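Local coordinates for protein phospholipase C-beta (PLC-beta) (Sepia officinalis, PDB 3QR0) that belongs to the phospholipase C-beta family, combining PH, EF-hand-like, TIM-barrel and C2 modules in one chain that carries a calcium ion, at residues L29-G34 and H121-N126; S36-I41 and K85-A90; I652-I657 and V671-Y676. All blocks are in the same frame, centred on the assembly; numbering follows the deposited sequence.

Contact 1: L29-G34 and H121-N126; sequences LKWEEG and HLVAEN
Trp31 lays one face of its indole against CB and the imidazole of His121. His121 CB sits over the face of the five-membered ring of Trp31, 3.6 Å from its centroid, a CH-pi contact. The imidazole lies farther out along the same face, its centroid 4.6 Å from that of the Trp31 six-membered ring, with the planes inclined at 21° in an offset stack. Trp31 reaches the position through a crowded first torsion (chi1 61°), CG being wedged between the backbone N and the carbonyl carbon. The backbones carrying these rings are the first and last strands, 26-31 and 118-124, of the seven-stranded antiparallel PH-domain sheet. The pairing is clearest at Leu29 and Val123, a hydrogen-bonded pair: Leu29 N to Val123 O is 2.9 Å, and Val123 N to Leu29 O is 2.8 Å. The first of these bonds falls on a lone pair of the Val123 carbonyl. The bond from Trp31 N to His121 O is longer, its donor standing above the carbonyl plane. On the sheet face of Lys30 and Leu122, a non-hydrogen-bonded pair, Leu122 CD2 packs 3.9 Å from Lys30 CB. Ordered waters link further polar atoms. One lies in the indole plane, accepts from Trp31 NE1 at 2.9 Å and donates to Leu122 O. A second accepts from Lys30 NZ at 3.0 Å and from His121 N while donating to Trp31 O; the lysine chain, extended until it bends at chi4, is thereby linked through one water to both strands. Glu33 directs OE2 to Lys80 in a salt bridge; its OE1 accepts from a third water, 2.5 Å away. Asn126 N-caps helix 127-141, the C-terminal helix of the PH fold, OD1 bonding to Val129 N.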
ATOM      1  N   LEU A  29     -12.354  28.200  10.878  1.00 29.04           N
ATOM      2  CA  LEU A  29     -12.968  28.821   9.712  1.00 29.65           C
ATOM      3  C   LEU A  29     -12.614  27.966   8.505  1.00 28.89           C
ATOM      4  O   LEU A  29     -11.447  27.655   8.285  1.00 28.25           O
ATOM      5  CB  LEU A  29     -12.489  30.259   9.504  1.00 30.52           C
ATOM      6  CG  LEU A  29     -13.017  31.310  10.480  1.00 32.46           C
ATOM      7  CD1 LEU A  29     -12.557  32.710  10.051  1.00 33.92           C
ATOM      8  CD2 LEU A  29     -14.541  31.277  10.610  1.00 33.22           C
ATOM      9  N   LYS A  30     -13.632  27.574   7.746  1.00 29.16           N
ATOM     10  CA  LYS A  30     -13.446  26.759   6.547  1.00 28.90           C
ATOM     11  C   LYS A  30     -13.647  27.624   5.310  1.00 29.53           C
ATOM     12  O   LYS A  30     -14.592  28.401   5.247  1.00 29.64           O
ATOM     13  CB  LYS A  30     -14.449  25.606   6.550  1.00 28.78           C
ATOM     14  CG  LYS A  30     -14.323  24.650   5.386  1.00 28.64           C
ATOM     15  CD  LYS A  30     -15.392  23.572   5.451  1.00 29.17           C
ATOM     16  CE  LYS A  30     -15.082  22.438   4.484  1.00 28.68           C
ATOM     17  NZ  LYS A  30     -15.080  22.912   3.075  1.00 28.44           N
ATOM     18  N   TRP A  31     -12.759  27.480   4.327  1.00 29.87           N
ATOM     19  CA  TRP A  31     -12.871  28.221   3.069  1.00 30.63           C
ATOM     20  C   TRP A  31     -12.490  27.333   1.883  1.00 30.95           C
ATOM     21  O   TRP A  31     -11.889  26.273   2.061  1.00 30.25           O
ATOM     22  CB  TRP A  31     -11.993  29.476   3.106  1.00 30.85           C
ATOM     23  CG  TRP A  31     -10.534  29.187   3.277  1.00 29.52           C
ATOM     24  CD1 TRP A  31      -9.881  28.927   4.449  1.00 28.78           C
ATOM     25  CD2 TRP A  31      -9.544  29.127   2.244  1.00 27.99           C
ATOM     26  NE1 TRP A  31      -8.550  28.701   4.206  1.00 27.68           N
ATOM     27  CE2 TRP A  31      -8.315  28.821   2.862  1.00 27.59           C
ATOM     28  CE3 TRP A  31      -9.581  29.288   0.852  1.00 28.40           C
ATOM     29  CZ2 TRP A  31      -7.131  28.677   2.140  1.00 27.37           C
ATOM     30  CZ3 TRP A  31      -8.404  29.148   0.134  1.00 27.70           C
ATOM     31  CH2 TRP A  31      -7.192  28.847   0.780  1.00 27.37           C
ATOM     32  N   GLU A  32     -12.855  27.774   0.683  1.00 32.29           N
ATOM     33  CA  GLU A  32     -12.594  27.031  -0.551  1.00 33.11           C
ATOM     34  C   GLU A  32     -11.897  27.908  -1.576  1.00 33.65           C
ATOM     35  O   GLU A  32     -12.154  29.103  -1.647  1.00 34.22           O
ATOM     36  CB  GLU A  32     -13.908  26.557  -1.168  1.00 33.51           C
ATOM     37  CG  GLU A  32     -14.631  25.490  -0.386  1.00 35.01           C
ATOM     38  CD  GLU A  32     -15.927  25.071  -1.060  1.00 36.97           C
ATOM     39  OE1 GLU A  32     -16.026  25.197  -2.303  1.00 38.02           O
ATOM     40  OE2 GLU A  32     -16.844  24.609  -0.348  1.00 39.08           O
ATOM     41  N   GLU A  33     -11.029  27.304  -2.382  1.00 34.11           N
ATOM     42  CA  GLU A  33     -10.454  27.987  -3.541  1.00 35.18           C
ATOM     43  C   GLU A  33     -11.550  28.291  -4.554  1.00 35.43           C
ATOM     44  O   GLU A  33     -12.427  27.454  -4.795  1.00 35.32           O
ATOM     45  CB  GLU A  33      -9.385  27.125  -4.215  1.00 35.29           C
ATOM     46  CG  GLU A  33      -8.062  27.069  -3.491  1.00 37.22           C
ATOM     47  CD  GLU A  33      -7.066  26.149  -4.177  1.00 40.14           C
ATOM     48  OE1 GLU A  33      -7.447  25.016  -4.543  1.00 42.43           O
ATOM     49  OE2 GLU A  33      -5.895  26.550  -4.344  1.00 43.10           O
ATOM     50  N   GLY A  34     -11.498  29.483  -5.141  1.00 35.74           N
ATOM     51  CA  GLY A  34     -12.469  29.892  -6.158  1.00 36.22           C
ATOM     52  C   GLY A  34     -13.756  30.504  -5.624  1.00 36.71           C
ATOM     53  O   GLY A  34     -14.696  30.709  -6.384  1.00 37.28           O
ATOM     54  N   HIS A 121      -9.580  23.300   3.470  1.00 25.68           N
ATOM     55  CA  HIS A 121      -8.755  24.375   4.011  1.00 25.74           C
ATOM     56  C   HIS A 121      -9.410  24.979   5.245  1.00 25.97           C
ATOM     57  O   HIS A 121     -10.590  25.337   5.217  1.00 25.66           O
ATOM     58  CB  HIS A 121      -8.540  25.470   2.971  1.00 26.32           C
ATOM     59  CG  HIS A 121      -8.001  24.976   1.667  1.00 26.29           C
ATOM     60  ND1 HIS A 121      -6.686  24.591   1.503  1.00 27.11           N
ATOM     61  CD2 HIS A 121      -8.595  24.816   0.462  1.00 27.34           C
ATOM     62  CE1 HIS A 121      -6.496  24.216   0.249  1.00 27.54           C
ATOM     63  NE2 HIS A 121      -7.639  24.340  -0.402  1.00 26.58           N
ATOM     64  N   LEU A 122      -8.624  25.106   6.313  1.00 25.50           N
ATOM     65  CA  LEU A 122      -9.129  25.526   7.618  1.00 25.86           C
ATOM     66  C   LEU A 122      -8.209  26.553   8.256  1.00 25.96           C
ATOM     67  O   LEU A 122      -7.005  26.530   8.013  1.00 25.32           O
ATOM     68  CB  LEU A 122      -9.212  24.321   8.548  1.00 25.71           C
ATOM     69  CG  LEU A 122     -10.059  23.150   8.064  1.00 25.57           C
ATOM     70  CD1 LEU A 122      -9.836  21.928   8.949  1.00 25.85           C
ATOM     71  CD2 LEU A 122     -11.523  23.552   8.036  1.00 25.53           C
ATOM     72  N   VAL A 123      -8.788  27.444   9.069  1.00 26.22           N
ATOM     73  CA  VAL A 123      -8.019  28.349   9.926  1.00 26.64           C
ATOM     74  C   VAL A 123      -8.395  28.055  11.378  1.00 27.06           C
ATOM     75  O   VAL A 123      -9.567  28.163  11.747  1.00 27.32           O
ATOM     76  CB  VAL A 123      -8.311  29.830   9.609  1.00 27.52           C
ATOM     77  CG1 VAL A 123      -7.408  30.752  10.442  1.00 27.81           C
ATOM     78  CG2 VAL A 123      -8.142  30.108   8.112  1.00 27.09           C
ATOM     79  N   ALA A 124      -7.412  27.655  12.184  1.00 26.81           N
ATOM     80  CA  ALA A 124      -7.619  27.419  13.617  1.00 27.31           C
ATOM     81  C   ALA A 124      -7.591  28.749  14.370  1.00 28.45           C
ATOM     82  O   ALA A 124      -7.227  29.771  13.799  1.00 28.40           O
ATOM     83  CB  ALA A 124      -6.547  26.482  14.167  1.00 26.57           C
ATOM     84  N   GLU A 125      -7.972  28.725  15.647  1.00 29.61           N
ATOM     85  CA  GLU A 125      -7.935  29.925  16.493  1.00 31.05           C
ATOM     86  C   GLU A 125      -6.511  30.304  16.894  1.00 31.47           C
ATOM     87  O   GLU A 125      -6.250  31.454  17.244  1.00 32.21           O
ATOM     88  CB  GLU A 125      -8.753  29.722  17.768  1.00 31.91           C
ATOM     89  CG  GLU A 125     -10.258  29.717  17.577  1.00 33.19           C
ATOM     90  CD  GLU A 125     -10.977  29.197  18.806  1.00 35.29           C
ATOM     91  OE1 GLU A 125     -10.686  28.051  19.217  1.00 37.04           O
ATOM     92  OE2 GLU A 125     -11.823  29.930  19.360  1.00 37.16           O
ATOM     93  N   ASN A 126      -5.607  29.328  16.879  1.00 31.19           N
ATOM     94  CA  ASN A 126      -4.205  29.564  17.223  1.00 31.64           C
ATOM     95  C   ASN A 126      -3.300  28.481  16.639  1.00 31.10           C
ATOM     96  O   ASN A 126      -3.781  27.529  16.022  1.00 30.02           O
ATOM     97  CB  ASN A 126      -4.027  29.684  18.748  1.00 32.44           C
ATOM     98  CG  ASN A 126      -4.436  28.425  19.494  1.00 32.09           C
ATOM     99  OD1 ASN A 126      -3.934  27.333  19.225  1.00 32.05           O
ATOM    100  ND2 ASN A 126      -5.350  28.577  20.442  1.00 33.46           N
TER
HETATM  101  O   HOH W   1     -12.210  23.651   2.366  1.00 27.74           O
HETATM  102  O   HOH W   2      -6.297  27.621   5.603  1.00 27.44           O
HETATM  103  O   HOH W   3      -8.754  23.171  -3.412  1.00 35.63           O

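Contact 2: S36-I41 and K85-A90; sequences SGFIEI and KKIKEA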
ATOM      1  N   SER A  36     -15.164  33.448  -2.378  1.00 38.07           N
ATOM      2  CA  SER A  36     -14.829  34.423  -1.330  1.00 38.67           C
ATOM      3  C   SER A  36     -15.478  34.110   0.019  1.00 38.41           C
ATOM      4  O   SER A  36     -15.220  34.803   1.006  1.00 39.04           O
ATOM      5  CB  SER A  36     -15.248  35.830  -1.763  1.00 39.73           C
ATOM      6  OG  SER A  36     -14.438  36.288  -2.825  1.00 40.97           O
ATOM      7  N   GLY A  37     -16.324  33.085   0.063  1.00 37.55           N
ATOM      8  CA  GLY A  37     -17.038  32.735   1.288  1.00 37.32           C
ATOM      9  C   GLY A  37     -16.174  32.088   2.357  1.00 36.39           C
ATOM     10  O   GLY A  37     -15.049  31.654   2.100  1.00 35.48           O
ATOM     11  N   PHE A  38     -16.709  32.043   3.569  1.00 36.18           N
ATOM     12  CA  PHE A  38     -16.111  31.270   4.654  1.00 35.61           C
ATOM     13  C   PHE A  38     -17.195  30.983   5.680  1.00 35.46           C
ATOM     14  O   PHE A  38     -18.168  31.737   5.786  1.00 36.01           O
ATOM     15  CB  PHE A  38     -14.950  32.030   5.304  1.00 35.97           C
ATOM     16  CG  PHE A  38     -15.322  33.401   5.795  1.00 37.46           C
ATOM     17  CD1 PHE A  38     -15.795  33.585   7.086  1.00 38.56           C
ATOM     18  CD2 PHE A  38     -15.206  34.506   4.963  1.00 38.89           C
ATOM     19  CE1 PHE A  38     -16.148  34.846   7.540  1.00 39.80           C
ATOM     20  CE2 PHE A  38     -15.556  35.773   5.408  1.00 40.05           C
ATOM     21  CZ  PHE A  38     -16.027  35.942   6.699  1.00 40.41           C
ATOM     22  N   ILE A  39     -17.030  29.891   6.419  1.00 34.23           N
ATOM     23  CA  ILE A  39     -17.973  29.526   7.468  1.00 34.28           C
ATOM     24  C   ILE A  39     -17.227  28.957   8.666  1.00 33.41           C
ATOM     25  O   ILE A  39     -16.291  28.175   8.513  1.00 32.36           O
ATOM     26  CB  ILE A  39     -19.008  28.496   6.960  1.00 34.19           C
ATOM     27  CG1 ILE A  39     -20.073  28.219   8.030  1.00 35.55           C
ATOM     28  CG2 ILE A  39     -18.323  27.211   6.544  1.00 32.79           C
ATOM     29  CD1 ILE A  39     -21.338  27.556   7.481  1.00 36.55           C
ATOM     30  N   GLU A  40     -17.644  29.360   9.859  1.00 33.53           N
ATOM     31  CA  GLU A  40     -17.087  28.799  11.079  1.00 33.04           C
ATOM     32  C   GLU A  40     -17.741  27.454  11.343  1.00 31.82           C
ATOM     33  O   GLU A  40     -18.972  27.336  11.317  1.00 31.86           O
ATOM     34  CB  GLU A  40     -17.312  29.731  12.263  1.00 34.29           C
ATOM     35  CG  GLU A  40     -16.544  29.309  13.514  1.00 35.81           C
ATOM     36  CD  GLU A  40     -17.020  30.027  14.750  1.00 38.26           C
ATOM     37  OE1 GLU A  40     -17.125  31.266  14.712  1.00 40.39           O
ATOM     38  OE2 GLU A  40     -17.287  29.346  15.760  1.00 40.54           O
ATOM     39  N   ILE A  41     -16.913  26.444  11.597  1.00 30.09           N
ATOM     40  CA  ILE A  41     -17.399  25.103  11.881  1.00 29.29           C
ATOM     41  C   ILE A  41     -16.826  24.577  13.198  1.00 29.04           C
ATOM     42  O   ILE A  41     -15.777  25.039  13.657  1.00 28.74           O
ATOM     43  CB  ILE A  41     -17.043  24.117  10.745  1.00 28.17           C
ATOM     44  CG1 ILE A  41     -15.524  23.941  10.613  1.00 27.48           C
ATOM     45  CG2 ILE A  41     -17.635  24.598   9.429  1.00 27.90           C
ATOM     46  CD1 ILE A  41     -15.111  22.702   9.840  1.00 26.21           C
ATOM     47  N   LYS A  85      -9.022  38.414  -0.252  1.00 39.88           N
ATOM     48  CA  LYS A  85      -8.972  39.499   0.734  1.00 40.69           C
ATOM     49  C   LYS A  85      -9.909  39.269   1.919  1.00 40.47           C
ATOM     50  O   LYS A  85      -9.499  39.401   3.071  1.00 40.80           O
ATOM     51  CB  LYS A  85      -9.316  40.841   0.073  1.00 41.66           C
ATOM     52  CG  LYS A  85      -9.176  42.046   1.000  1.00 43.20           C
ATOM     53  CD  LYS A  85      -9.457  43.354   0.277  1.00 44.98           C
ATOM     54  CE  LYS A  85      -9.212  44.559   1.177  1.00 46.19           C
ATOM     55  NZ  LYS A  85      -9.357  45.845   0.434  1.00 47.84           N
ATOM     56  N   LYS A  86     -11.158  38.927   1.627  1.00 39.95           N
ATOM     57  CA  LYS A  86     -12.181  38.791   2.660  1.00 40.18           C
ATOM     58  C   LYS A  86     -11.920  37.587   3.575  1.00 38.82           C
ATOM     59  O   LYS A  86     -12.142  37.662   4.784  1.00 38.70           O
ATOM     60  CB  LYS A  86     -13.573  38.715   2.024  1.00 40.44           C
ATOM     61  CG  LYS A  86     -13.923  39.976   1.227  1.00 42.62           C
ATOM     62  CD  LYS A  86     -15.368  40.001   0.757  1.00 44.15           C
ATOM     63  CE  LYS A  86     -15.593  41.151  -0.216  1.00 45.80           C
ATOM     64  NZ  LYS A  86     -17.021  41.292  -0.612  1.00 47.44           N
ATOM     65  N   ILE A  87     -11.417  36.500   2.998  1.00 37.46           N
ATOM     66  CA  ILE A  87     -11.057  35.311   3.768  1.00 36.40           C
ATOM     67  C   ILE A  87      -9.833  35.594   4.650  1.00 36.54           C
ATOM     68  O   ILE A  87      -9.831  35.269   5.841  1.00 36.32           O
ATOM     69  CB  ILE A  87     -10.786  34.097   2.846  1.00 35.43           C
ATOM     70  CG1 ILE A  87     -12.051  33.724   2.062  1.00 35.20           C
ATOM     71  CG2 ILE A  87     -10.326  32.895   3.658  1.00 34.31           C
ATOM     72  CD1 ILE A  87     -11.822  32.673   0.993  1.00 33.52           C
ATOM     73  N   LYS A  88      -8.803  36.197   4.060  1.00 36.59           N
ATOM     74  CA  LYS A  88      -7.600  36.603   4.800  1.00 37.18           C
ATOM     75  C   LYS A  88      -7.923  37.482   6.005  1.00 37.97           C
ATOM     76  O   LYS A  88      -7.374  37.285   7.085  1.00 38.09           O
ATOM     77  CB  LYS A  88      -6.635  37.370   3.897  1.00 37.53           C
ATOM     78  CG  LYS A  88      -5.816  36.496   2.974  1.00 37.76           C
ATOM     79  CD  LYS A  88      -4.861  37.332   2.126  1.00 39.35           C
ATOM     80  CE  LYS A  88      -3.646  37.793   2.921  1.00 40.61           C
ATOM     81  NZ  LYS A  88      -3.043  39.017   2.338  1.00 41.96           N
ATOM     82  N   GLU A  89      -8.802  38.458   5.810  1.00 38.69           N
ATOM     83  CA  GLU A  89      -9.191  39.358   6.894  1.00 39.81           C
ATOM     84  C   GLU A  89      -9.915  38.598   8.008  1.00 39.14           C
ATOM     85  O   GLU A  89      -9.622  38.793   9.190  1.00 39.54           O
ATOM     86  CB  GLU A  89     -10.048  40.513   6.360  1.00 40.91           C
ATOM     87  CG  GLU A  89      -9.227  41.562   5.602  1.00 43.09           C
ATOM     88  CD  GLU A  89     -10.071  42.643   4.930  1.00 45.60           C
ATOM     89  OE1 GLU A  89     -11.315  42.513   4.882  1.00 47.44           O
ATOM     90  OE2 GLU A  89      -9.476  43.629   4.440  1.00 47.48           O
ATOM     91  N   ALA A  90     -10.842  37.722   7.626  1.00 37.99           N
ATOM     92  CA  ALA A  90     -11.581  36.906   8.587  1.00 37.57           C
ATOM     93  C   ALA A  90     -10.651  35.950   9.340  1.00 36.79           C
ATOM     94  O   ALA A  90     -10.752  35.804  10.559  1.00 36.71           O
ATOM     95  CB  ALA A  90     -12.682  36.123   7.882  1.00 37.01           C
TER
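The tight part of this contact is the Phe38-Ala90 pair together with Ile87 against the carbonyls of Ser36 and Gly37. Ala90 CB sits over a face of Phe38, 3.7 Å from the ring centroid and only 17° off the ring normal, which meets the geometry of a CH-pi contact. The methyl is displaced toward the far rim, so CZ of Phe38 is its nearest ring atom, at 3.6 Å. Phe38 is set there by the crowded first torsion (chi1 55°), with CG between the backbone N and the carbonyl carbon, and its CB points at the helix. One turn earlier, Ile87 swings CG1 anti to its carbonyl carbon and lays that branch along the backbone of 36-37: CG1 is 3.5 Å from Ser36 O, and CD1 is 3.6 Å from Gly37 O. The Phe38 ring touches this branch only loosely, CD2 being 4.4 Å from Ile87 CG1. Toward solvent the fit relaxes. The Lys86 chain starts toward the loop but leads its amine away, and Ser36 and Phe38 are themselves exposed. The segments join two parts of the PH domain: the turn into the second strand, 39-45, and helix 85-93, which lies in the connection between the fifth and sixth strands, 70-75 and 105-110. Asp84, just ahead of that helix, bonds to both segments, OD1 to Ser36 OG and OD2 to Ile87 N. No hydrogen bond crosses directly between 36-41 and 85-90, so van der Waals packing, a CH-pi contact and aliphatic carbons against carbonyl oxygens make up the interface, while the polar link comes from the adjoining Asp84 carboxylate.

Contact 3: I652-I657 and V671-Y676; sequences IEIKII and VEVEMY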
ATOM      1  N   ILE A 652      -0.573 -23.826  -2.323  1.00 28.09           N
ATOM      2  CA  ILE A 652      -1.576 -22.854  -1.934  1.00 27.46           C
ATOM      3  C   ILE A 652      -2.886 -23.225  -2.617  1.00 27.85           C
ATOM      4  O   ILE A 652      -2.908 -23.497  -3.819  1.00 27.93           O
ATOM      5  CB  ILE A 652      -1.194 -21.417  -2.371  1.00 26.57           C
ATOM      6  CG1 ILE A 652       0.085 -20.943  -1.672  1.00 26.37           C
ATOM      7  CG2 ILE A 652      -2.351 -20.462  -2.103  1.00 26.54           C
ATOM      8  CD1 ILE A 652      -0.086 -20.585  -0.200  1.00 25.60           C
ATOM      9  N   GLU A 653      -3.968 -23.253  -1.845  1.00 27.89           N
ATOM     10  CA  GLU A 653      -5.303 -23.463  -2.397  1.00 28.37           C
ATOM     11  C   GLU A 653      -6.200 -22.340  -1.913  1.00 27.89           C
ATOM     12  O   GLU A 653      -6.181 -21.985  -0.730  1.00 27.40           O
ATOM     13  CB  GLU A 653      -5.865 -24.831  -1.993  1.00 29.33           C
ATOM     14  CG  GLU A 653      -4.890 -25.982  -2.239  1.00 31.06           C
ATOM     15  CD  GLU A 653      -5.480 -27.362  -1.986  1.00 34.08           C
ATOM     16  OE1 GLU A 653      -6.647 -27.458  -1.545  1.00 35.57           O
ATOM     17  OE2 GLU A 653      -4.761 -28.358  -2.229  1.00 35.57           O
ATOM     18  N   ILE A 654      -6.955 -21.751  -2.833  1.00 27.54           N
ATOM     19  CA  ILE A 654      -7.824 -20.633  -2.497  1.00 27.09           C
ATOM     20  C   ILE A 654      -9.223 -20.956  -2.996  1.00 27.23           C
ATOM     21  O   ILE A 654      -9.445 -21.078  -4.201  1.00 27.40           O
ATOM     22  CB  ILE A 654      -7.346 -19.309  -3.141  1.00 26.78           C
ATOM     23  CG1 ILE A 654      -5.877 -19.025  -2.816  1.00 27.02           C
ATOM     24  CG2 ILE A 654      -8.236 -18.147  -2.696  1.00 26.80           C
ATOM     25  CD1 ILE A 654      -5.598 -18.714  -1.368  1.00 27.52           C
ATOM     26  N   LYS A 655     -10.153 -21.126  -2.060  1.00 27.01           N
ATOM     27  CA  LYS A 655     -11.558 -21.307  -2.386  1.00 27.32           C
ATOM     28  C   LYS A 655     -12.292 -19.997  -2.123  1.00 26.62           C
ATOM     29  O   LYS A 655     -12.348 -19.539  -0.982  1.00 26.36           O
ATOM     30  CB  LYS A 655     -12.157 -22.428  -1.536  1.00 27.89           C
ATOM     31  CG  LYS A 655     -13.603 -22.754  -1.865  1.00 29.25           C
ATOM     32  CD  LYS A 655     -14.184 -23.766  -0.891  1.00 31.03           C
ATOM     33  CE  LYS A 655     -15.656 -24.030  -1.181  1.00 32.84           C
ATOM     34  NZ  LYS A 655     -15.886 -24.467  -2.593  1.00 34.08           N
ATOM     35  N   ILE A 656     -12.839 -19.394  -3.177  1.00 26.28           N
ATOM     36  CA  ILE A 656     -13.642 -18.180  -3.053  1.00 25.65           C
ATOM     37  C   ILE A 656     -15.079 -18.579  -2.731  1.00 26.21           C
ATOM     38  O   ILE A 656     -15.754 -19.209  -3.547  1.00 27.17           O
ATOM     39  CB  ILE A 656     -13.611 -17.332  -4.352  1.00 25.49           C
ATOM     40  CG1 ILE A 656     -12.173 -16.950  -4.721  1.00 24.56           C
ATOM     41  CG2 ILE A 656     -14.473 -16.064  -4.204  1.00 24.63           C
ATOM     42  CD1 ILE A 656     -11.452 -16.108  -3.669  1.00 23.78           C
ATOM     43  N   ILE A 657     -15.542 -18.211  -1.540  1.00 25.86           N
ATOM     44  CA  ILE A 657     -16.842 -18.661  -1.043  1.00 26.27           C
ATOM     45  C   ILE A 657     -17.920 -17.609  -1.274  1.00 26.12           C
ATOM     46  O   ILE A 657     -18.946 -17.888  -1.897  1.00 26.64           O
ATOM     47  CB  ILE A 657     -16.762 -19.024   0.458  1.00 26.48           C
ATOM     48  CG1 ILE A 657     -15.805 -20.206   0.663  1.00 26.99           C
ATOM     49  CG2 ILE A 657     -18.129 -19.392   1.005  1.00 27.15           C
ATOM     50  CD1 ILE A 657     -15.436 -20.441   2.109  1.00 26.61           C
ATOM     51  N   VAL A 671     -14.803 -13.031  -9.141  1.00 24.97           N
ATOM     52  CA  VAL A 671     -13.551 -12.952  -8.409  1.00 24.06           C
ATOM     53  C   VAL A 671     -12.485 -13.752  -9.140  1.00 24.35           C
ATOM     54  O   VAL A 671     -12.756 -14.839  -9.665  1.00 25.14           O
ATOM     55  CB  VAL A 671     -13.707 -13.478  -6.974  1.00 23.86           C
ATOM     56  CG1 VAL A 671     -12.390 -13.319  -6.186  1.00 22.61           C
ATOM     57  CG2 VAL A 671     -14.859 -12.755  -6.273  1.00 23.43           C
ATOM     58  N   GLU A 672     -11.286 -13.183  -9.199  1.00 23.84           N
ATOM     59  CA  GLU A 672     -10.127 -13.832  -9.790  1.00 24.15           C
ATOM     60  C   GLU A 672      -9.016 -13.974  -8.748  1.00 23.24           C
ATOM     61  O   GLU A 672      -8.925 -13.183  -7.810  1.00 22.48           O
ATOM     62  CB  GLU A 672      -9.610 -13.002 -10.958  1.00 24.39           C
ATOM     63  CG  GLU A 672     -10.494 -13.006 -12.178  1.00 26.61           C
ATOM     64  CD  GLU A 672      -9.990 -12.044 -13.232  1.00 28.64           C
ATOM     65  OE1 GLU A 672     -10.207 -10.827 -13.063  1.00 29.48           O
ATOM     66  OE2 GLU A 672      -9.367 -12.503 -14.215  1.00 30.46           O
ATOM     67  N   VAL A 673      -8.174 -14.986  -8.918  1.00 23.23           N
ATOM     68  CA  VAL A 673      -7.044 -15.206  -8.026  1.00 22.79           C
ATOM     69  C   VAL A 673      -5.791 -15.441  -8.858  1.00 23.08           C
ATOM     70  O   VAL A 673      -5.767 -16.320  -9.724  1.00 23.82           O
ATOM     71  CB  VAL A 673      -7.279 -16.402  -7.080  1.00 23.02           C
ATOM     72  CG1 VAL A 673      -6.090 -16.578  -6.140  1.00 22.30           C
ATOM     73  CG2 VAL A 673      -8.563 -16.198  -6.275  1.00 23.00           C
ATOM     74  N   GLU A 674      -4.770 -14.631  -8.611  1.00 22.88           N
ATOM     75  CA  GLU A 674      -3.513 -14.705  -9.351  1.00 23.31           C
ATOM     76  C   GLU A 674      -2.342 -14.881  -8.395  1.00 23.13           C
ATOM     77  O   GLU A 674      -2.460 -14.614  -7.190  1.00 22.88           O
ATOM     78  CB  GLU A 674      -3.331 -13.446 -10.215  1.00 23.12           C
ATOM     79  CG  GLU A 674      -4.315 -13.393 -11.382  1.00 24.08           C
ATOM     80  CD  GLU A 674      -3.974 -12.369 -12.457  1.00 24.16           C
ATOM     81  OE1 GLU A 674      -3.064 -11.531 -12.262  1.00 22.98           O
ATOM     82  OE2 GLU A 674      -4.627 -12.425 -13.524  1.00 26.18           O
ATOM     83  N   MET A 675      -1.220 -15.353  -8.934  1.00 23.63           N
ATOM     84  CA  MET A 675       0.020 -15.458  -8.175  1.00 24.06           C
ATOM     85  C   MET A 675       1.165 -14.845  -8.974  1.00 24.07           C
ATOM     86  O   MET A 675       1.254 -15.041 -10.192  1.00 24.44           O
ATOM     87  CB  MET A 675       0.324 -16.920  -7.826  1.00 24.82           C
ATOM     88  CG  MET A 675       1.584 -17.123  -6.993  1.00 26.09           C
ATOM     89  SD  MET A 675       1.751 -18.768  -6.257  1.00 31.77           S
ATOM     90  CE  MET A 675       0.216 -18.900  -5.334  1.00 27.85           C
ATOM     91  N   TYR A 676       2.023 -14.092  -8.284  1.00 23.31           N
ATOM     92  CA  TYR A 676       3.220 -13.493  -8.881  1.00 23.18           C
ATOM     93  C   TYR A 676       4.416 -13.829  -8.009  1.00 23.11           C
ATOM     94  O   TYR A 676       4.372 -13.661  -6.787  1.00 22.82           O
ATOM     95  CB  TYR A 676       3.093 -11.965  -9.005  1.00 22.76           C
ATOM     96  CG  TYR A 676       1.699 -11.499  -9.323  1.00 22.51           C
ATOM     97  CD1 TYR A 676       1.171 -11.642 -10.601  1.00 23.93           C
ATOM     98  CD2 TYR A 676       0.896 -10.937  -8.343  1.00 22.53           C
ATOM     99  CE1 TYR A 676      -0.129 -11.232 -10.895  1.00 23.11           C
ATOM    100  CE2 TYR A 676      -0.400 -10.526  -8.626  1.00 23.14           C
ATOM    101  CZ  TYR A 676      -0.905 -10.672  -9.905  1.00 22.40           C
ATOM    102  OH  TYR A 676      -2.193 -10.263 -10.188  1.00 22.49           O
TER
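Two strands face each other across the C2 beta-sandwich, 652-657 from one four-stranded antiparallel sheet and 671-676 from the other. Their axes run antiparallel, at 168°, and approach no closer than 8.9 Å; that spacing is filled by side chains. Alternate residues point inward: Ile652, Ile654 and Ile656 against Met675, Val673 and Val671. Ile656 is gripped most fully. Its CG2 lies 3.9 Å from Val671 CB, while its CD1, turned out of the extended form by chi2 of -61°, lies 3.9 Å from Val673 CG2, the two side chains lying alongside each other and pointing opposite ways. Ile654 meets the same valine with both branches, CG2 being 4.1 Å from Val673 CG2. At the other end Met675 reaches across with its terminal methyl, CE standing 4.1 Å from Ile652 CB after a bend at chi3 (-56°). Phe706 and Phe708 of strand 706-711 also touch Val673, and Ile721 covers Ile656 and Val671. All six residues are buried, so the two sheets are joined here by apolar packing of isoleucine, valine and one methionine methyl, without any hydrogen bond between the two segments.

How the contacts relate
Contacts 1 and 2 belong to the same PH domain, their centres about 7 Å apart, and they share a sheet: strands 26-31 and 39-45 are neighbours, joined by a probable hydrogen bond from Lys30 N to Ile39 O (2.8 Å). Contact 1 is mostly buried and combines backbone pairing, ring stacking and water bridges; contact 2 lies at the surface, where helix 85-93 leans on a loop without a direct hydrogen bond. Contact 3 is in the C2 domain, with its centre about 47 Å from that of contact 1 and about 53 Å from that of contact 2. It is fully buried, apolar, and joins facing sheets where contact 1 joins adjacent strands.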